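Side-chain contacts in stress-induced-phosphoprotein 1 (Caenorhabditis elegans, PDB 4GCN), which binds Hsp90 and inhibits its ATPase, forms a complex with Hsp70 and Hsp90, takes part in gonad development and raises thermotolerance and longevity: residues D6-E11 against I42-N47; V51-K56 against G90-K95. All blocks are in the same frame, centred on the assembly; numbering follows the deposited sequence.

Interaction 1 (D6-E11 against I42-N47); sequences DAAIAE and ITFYNN
Phe44, projecting from helix 42-54, carries its ring to Ala8 on helix 3-20. CB points across the gap between the helices, and CG stands anti to the carbonyl carbon (chi1 -51°), which aims the ring outward from its own backbone. The far end of the ring makes the contact. CE2 lies 3.6 Å from Ala8 CB, and CZ is equally near, at 3.6 Å from that same Ala8 CB, the methyl approaching the ring obliquely. On the other flank of the tip, CE1 comes within 4.0 Å of Ala8 O, and CZ lies 3.8 Å from the same Ala8 O. CZ also approaches the backbone where the helix moves on to the next residue, 4.1 Å from Ile9 N. This is the packing of the first helix of one repeat on the first helix of the next in a tetratricopeptide-repeat (TPR) domain, whose repeats are antiparallel helix pairs, here the N-terminal domain of the co-chaperone: the two segments belong largely to the predicted first and second repeats, with helix 24-37 in between along the chain. That helix touches the same ring through Ala34 and Ile35, while Lys12 borders it one turn beyond Ala8. The alanine methyl is small enough for the aromatic tip to approach the helix backbone. Ile9 contributes only marginally, its CG1 standing 4.6 Å from Phe44 CZ.

Interaction 2 (V51-K56 against G90-K95); sequences VYFEEK and GNAFQK
Phe53 pushes the edge of its ring into helix 79-95, overlapping the peptide link between Asn91 and Ala92. CG is anti to the backbone N (chi1 -172°), which swings the ring out from the last turn of helix 42-54 toward the neighbouring helix. CE1 leads: it lies 3.8 Å from Ala92 N and 3.9 Å from Asn91 C, both near the ring plane, with Asn91 CB 4.1 Å from the same CE1. Behind it, Phe53 CD1 meets Ala92 CB at 4.2 Å. One turn further along, Lys95 crosses the side chain of Phe53 at about a right angle; a bend at chi2 (-79°) folds its aliphatic chain back so that CE reaches 4.0 Å from Phe53 CZ, approaching obliquely. The contact joins segments of the predicted second and third TPR repeats. Phe58, at the start of the intervening helix 58-74, meets the Phe53 ring edge-to-face and also touches Lys95. Just past Phe53 the chain leaves the helix in a Schellman motif, with Lys56 at positive phi. An alanine in place of Phe53 would probably open a gap beside the Asn91-Ala92 backbone and deprive the Lys95 chain of one of its two aromatic neighbours. Across the two segments the ring meets the backbone at its edge and the alkyl chain obliquely, which implies that the contact rests on shape and van der Waals fit, with Lys95 taking part through CG and CE.

Both contacts use helix 42-54, near its two ends: in interaction 1 an aromatic ring reaches back to helix 3-20, in interaction 2 another reaches forward to helix 79-95. Their centres are 20 Å apart, on opposite sides of the chain's centre, and together they tie this helix to its counterparts in the preceding and following repeats. Interaction 1 is largely buried, a ring tip against a methyl. Interaction 2, with 140 Å² buried against 109 Å², is more open: an exposed lysine lends its aliphatic part, and the helix end lies close by. Each rests on van der Waals contact of a ring with alkyl groups and backbone, but only the second brings in a charged residue.

Interaction 1 (D6-E11 against I42-N47)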
loop_
_atom_site.group_PDB
_atom_site.type_symbol
_atom_site.label_atom_id
_atom_site.label_comp_id
_atom_site.label_asym_id
_atom_site.label_seq_id
_atom_site.Cartn_x
_atom_site.Cartn_y
_atom_site.Cartn_z
ATOM N N ASP A 6 -4.847 9.220 17.384
ATOM C CA ASP A 6 -6.111 9.748 16.905
ATOM C C ASP A 6 -5.921 10.890 15.954
ATOM O O ASP A 6 -6.640 10.973 14.960
ATOM C CB ASP A 6 -6.975 10.257 18.043
ATOM C CG ASP A 6 -7.526 9.142 18.897
ATOM O OD1 ASP A 6 -7.496 7.983 18.459
ATOM O OD2 ASP A 6 -7.972 9.432 19.990
ATOM N N ALA A 7 -4.998 11.811 16.297
ATOM C CA ALA A 7 -4.633 12.927 15.424
ATOM C C ALA A 7 -4.201 12.415 14.039
ATOM O O ALA A 7 -4.567 12.965 13.039
ATOM C CB ALA A 7 -3.506 13.773 16.044
ATOM N N ALA A 8 -3.426 11.351 14.007
ATOM C CA ALA A 8 -2.969 10.800 12.762
ATOM C C ALA A 8 -4.127 10.319 11.912
ATOM O O ALA A 8 -4.150 10.536 10.691
ATOM C CB ALA A 8 -1.973 9.668 13.008
ATOM N N ILE A 9 -5.047 9.614 12.534
ATOM C CA ILE A 9 -6.212 9.138 11.822
ATOM C C ILE A 9 -7.010 10.304 11.209
ATOM O O ILE A 9 -7.573 10.159 10.164
ATOM C CB ILE A 9 -7.068 8.254 12.768
ATOM C CG1 ILE A 9 -6.354 6.929 13.002
ATOM C CG2 ILE A 9 -8.438 7.994 12.169
ATOM C CD1 ILE A 9 -7.066 5.978 13.943
ATOM N N ALA A 10 -7.141 11.425 11.931
ATOM C CA ALA A 10 -7.891 12.566 11.471
ATOM C C ALA A 10 -7.203 13.116 10.203
ATOM O O ALA A 10 -7.863 13.429 9.234
ATOM C CB ALA A 10 -7.999 13.654 12.576
ATOM N N GLU A 11 -5.888 13.206 10.198
ATOM C CA GLU A 11 -5.176 13.563 8.980
ATOM C C GLU A 11 -5.397 12.585 7.807
ATOM O O GLU A 11 -5.578 13.015 6.671
ATOM C CB GLU A 11 -3.683 13.718 9.249
ATOM C CG GLU A 11 -3.304 15.052 9.913
ATOM C CD GLU A 11 -3.495 16.259 8.974
ATOM O OE1 GLU A 11 -3.536 16.148 7.734
ATOM O OE2 GLU A 11 -3.627 17.343 9.484
ATOM N N ILE A 42 0.146 1.097 9.493
ATOM C CA ILE A 42 0.238 0.582 8.113
ATOM C C ILE A 42 -0.714 1.272 7.125
ATOM O O ILE A 42 -0.350 1.478 5.974
ATOM C CB ILE A 42 -0.009 -0.957 8.070
ATOM C CG1 ILE A 42 0.425 -1.562 6.706
ATOM C CG2 ILE A 42 -1.510 -1.327 8.283
ATOM C CD1 ILE A 42 0.416 -3.106 6.685
ATOM N N THR A 43 -1.913 1.608 7.563
ATOM C CA THR A 43 -2.934 2.180 6.682
ATOM C C THR A 43 -2.375 3.400 5.918
ATOM O O THR A 43 -2.681 3.585 4.752
ATOM C CB THR A 43 -4.138 2.671 7.487
ATOM O OG1 THR A 43 -4.672 1.583 8.232
ATOM C CG2 THR A 43 -5.230 3.233 6.585
ATOM N N PHE A 44 -1.514 4.176 6.559
ATOM C CA PHE A 44 -1.045 5.437 5.910
ATOM C C PHE A 44 -0.129 5.131 4.737
ATOM O O PHE A 44 -0.107 5.877 3.728
ATOM C CB PHE A 44 -0.351 6.371 6.896
ATOM C CG PHE A 44 -1.114 6.651 8.160
ATOM C CD1 PHE A 44 -2.522 6.590 8.216
ATOM C CD2 PHE A 44 -0.421 6.973 9.326
ATOM C CE1 PHE A 44 -3.191 6.822 9.404
ATOM C CE2 PHE A 44 -1.076 7.217 10.491
ATOM C CZ PHE A 44 -2.459 7.113 10.554
ATOM N N TYR A 45 0.685 4.090 4.911
ATOM C CA TYR A 45 1.636 3.637 3.879
ATOM C C TYR A 45 0.935 3.006 2.697
ATOM O O TYR A 45 1.219 3.385 1.515
ATOM C CB TYR A 45 2.693 2.726 4.479
ATOM C CG TYR A 45 3.454 3.361 5.584
ATOM C CD1 TYR A 45 4.576 4.150 5.334
ATOM C CD2 TYR A 45 3.106 3.161 6.890
ATOM C CE1 TYR A 45 5.318 4.707 6.361
ATOM C CE2 TYR A 45 3.847 3.719 7.911
ATOM C CZ TYR A 45 4.952 4.504 7.634
ATOM O OH TYR A 45 5.667 5.068 8.640
ATOM N N ASN A 46 -0.124 2.256 2.978
ATOM C CA ASN A 46 -0.924 1.703 1.931
ATOM C C ASN A 46 -1.684 2.822 1.222
ATOM O O ASN A 46 -1.806 2.757 0.004
ATOM C CB ASN A 46 -1.933 0.634 2.395
ATOM C CG ASN A 46 -1.298 -0.735 2.714
ATOM O OD1 ASN A 46 -0.254 -1.076 2.180
ATOM N ND2 ASN A 46 -1.968 -1.538 3.588
ATOM N N ASN A 47 -2.213 3.822 1.959
ATOM C CA ASN A 47 -2.995 4.875 1.277
ATOM C C ASN A 47 -2.067 5.717 0.409
ATOM O O ASN A 47 -2.401 6.046 -0.689
ATOM C CB ASN A 47 -3.722 5.757 2.292
ATOM C CG ASN A 47 -4.935 5.088 2.922
ATOM O OD1 ASN A 47 -5.698 5.755 3.579
ATOM N ND2 ASN A 47 -5.118 3.814 2.727
#

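Interaction 2 (V51-K56 against G90-K95)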
loop_
_atom_site.group_PDB
_atom_site.type_symbol
_atom_site.label_atom_id
_atom_site.label_comp_id
_atom_site.label_asym_id
_atom_site.label_seq_id
_atom_site.Cartn_x
_atom_site.Cartn_y
_atom_site.Cartn_z
ATOM N N VAL A 51 -2.295 6.306 -3.817
ATOM C CA VAL A 51 -2.184 7.584 -4.513
ATOM C C VAL A 51 -1.111 7.501 -5.589
ATOM O O VAL A 51 -1.366 7.881 -6.729
ATOM C CB VAL A 51 -1.874 8.751 -3.576
ATOM C CG1 VAL A 51 -1.815 10.050 -4.376
ATOM C CG2 VAL A 51 -2.932 8.819 -2.477
ATOM N N TYR A 52 0.089 7.019 -5.230
ATOM C CA TYR A 52 1.167 6.913 -6.202
ATOM C C TYR A 52 0.786 6.074 -7.410
ATOM O O TYR A 52 1.105 6.434 -8.505
ATOM C CB TYR A 52 2.466 6.369 -5.602
ATOM C CG TYR A 52 3.241 7.333 -4.729
ATOM C CD1 TYR A 52 3.547 8.636 -5.174
ATOM C CD2 TYR A 52 3.669 6.958 -3.459
ATOM C CE1 TYR A 52 4.323 9.494 -4.407
ATOM C CE2 TYR A 52 4.393 7.812 -2.674
ATOM C CZ TYR A 52 4.688 9.075 -3.132
ATOM O OH TYR A 52 5.363 9.906 -2.308
ATOM N N PHE A 53 0.057 4.999 -7.195
ATOM C CA PHE A 53 -0.355 4.134 -8.265
ATOM C C PHE A 53 -1.277 4.882 -9.233
ATOM O O PHE A 53 -1.073 4.786 -10.445
ATOM C CB PHE A 53 -1.092 2.903 -7.682
ATOM C CG PHE A 53 -1.394 1.844 -8.686
ATOM C CD1 PHE A 53 -0.531 0.793 -8.848
ATOM C CD2 PHE A 53 -2.544 1.906 -9.446
ATOM C CE1 PHE A 53 -0.801 -0.187 -9.770
ATOM C CE2 PHE A 53 -2.832 0.943 -10.372
ATOM C CZ PHE A 53 -1.950 -0.107 -10.536
ATOM N N GLU A 54 -2.229 5.650 -8.704
ATOM C CA GLU A 54 -3.148 6.433 -9.585
ATOM C C GLU A 54 -2.421 7.534 -10.319
ATOM O O GLU A 54 -2.835 7.853 -11.424
ATOM C CB GLU A 54 -4.423 6.983 -8.898
ATOM C CG GLU A 54 -5.503 7.402 -9.905
ATOM C CD GLU A 54 -6.917 7.548 -9.352
ATOM O OE1 GLU A 54 -7.175 7.041 -8.248
ATOM O OE2 GLU A 54 -7.810 8.161 -10.034
ATOM N N GLU A 55 -1.329 8.058 -9.744
ATOM C CA GLU A 55 -0.461 9.044 -10.378
ATOM C C GLU A 55 0.484 8.468 -11.422
ATOM O O GLU A 55 1.245 9.220 -12.073
ATOM C CB GLU A 55 0.425 9.699 -9.291
ATOM C CG GLU A 55 -0.279 10.691 -8.390
ATOM C CD GLU A 55 0.684 11.325 -7.393
ATOM O OE1 GLU A 55 0.984 12.519 -7.535
ATOM O OE2 GLU A 55 1.180 10.631 -6.508
ATOM N N LYS A 56 0.499 7.150 -11.528
ATOM C CA LYS A 56 1.426 6.404 -12.374
ATOM C C LYS A 56 2.889 6.531 -11.901
ATOM O O LYS A 56 3.822 6.377 -12.689
ATOM C CB LYS A 56 1.276 6.800 -13.843
ATOM C CG LYS A 56 -0.088 6.550 -14.437
ATOM C CD LYS A 56 -0.046 6.936 -15.901
ATOM C CE LYS A 56 -1.164 6.332 -16.711
ATOM N NZ LYS A 56 -2.440 6.737 -16.098
ATOM N N GLY A 90 2.845 -5.869 -6.601
ATOM C CA GLY A 90 2.882 -6.696 -7.759
ATOM C C GLY A 90 2.268 -6.016 -8.968
ATOM O O GLY A 90 2.818 -6.021 -10.063
ATOM N N ASN A 91 1.092 -5.422 -8.751
ATOM C CA ASN A 91 0.479 -4.640 -9.771
ATOM C C ASN A 91 1.311 -3.439 -10.297
ATOM O O ASN A 91 1.360 -3.176 -11.513
ATOM C CB ASN A 91 -0.887 -4.207 -9.269
ATOM C CG ASN A 91 -1.893 -5.338 -9.313
ATOM O OD1 ASN A 91 -2.298 -5.844 -8.271
ATOM N ND2 ASN A 91 -2.337 -5.697 -10.488
ATOM N N ALA A 92 1.955 -2.712 -9.387
ATOM C CA ALA A 92 2.842 -1.623 -9.748
ATOM C C ALA A 92 4.017 -2.105 -10.606
ATOM O O ALA A 92 4.426 -1.401 -11.509
ATOM C CB ALA A 92 3.350 -0.826 -8.513
ATOM N N PHE A 93 4.561 -3.288 -10.303
ATOM C CA PHE A 93 5.560 -3.932 -11.122
ATOM C C PHE A 93 5.067 -4.371 -12.488
ATOM O O PHE A 93 5.716 -4.098 -13.505
ATOM C CB PHE A 93 6.264 -5.042 -10.408
ATOM C CG PHE A 93 7.468 -4.593 -9.629
ATOM C CD1 PHE A 93 8.558 -3.980 -10.282
ATOM C CD2 PHE A 93 7.528 -4.773 -8.270
ATOM C CE1 PHE A 93 9.700 -3.668 -9.597
ATOM C CE2 PHE A 93 8.682 -4.394 -7.545
ATOM C CZ PHE A 93 9.743 -3.839 -8.208
ATOM N N GLN A 94 3.879 -4.907 -12.564
ATOM C CA GLN A 94 3.288 -5.142 -13.877
ATOM C C GLN A 94 3.196 -3.876 -14.736
ATOM O O GLN A 94 3.416 -3.908 -15.948
ATOM C CB GLN A 94 1.877 -5.699 -13.799
ATOM C CG GLN A 94 1.729 -7.127 -13.419
ATOM C CD GLN A 94 0.279 -7.537 -13.472
ATOM O OE1 GLN A 94 -0.433 -7.231 -12.546
ATOM N NE2 GLN A 94 -0.153 -8.221 -14.575
ATOM N N LYS A 95 2.838 -2.781 -14.114
ATOM C CA LYS A 95 2.704 -1.544 -14.834
ATOM C C LYS A 95 4.056 -0.987 -15.310
ATOM O O LYS A 95 4.095 -0.149 -16.169
ATOM C CB LYS A 95 2.016 -0.519 -13.983
ATOM C CG LYS A 95 0.606 -0.862 -13.600
ATOM C CD LYS A 95 -0.313 -0.554 -14.773
ATOM C CE LYS A 95 -1.750 -0.867 -14.422
ATOM N NZ LYS A 95 -2.672 -0.141 -15.369
#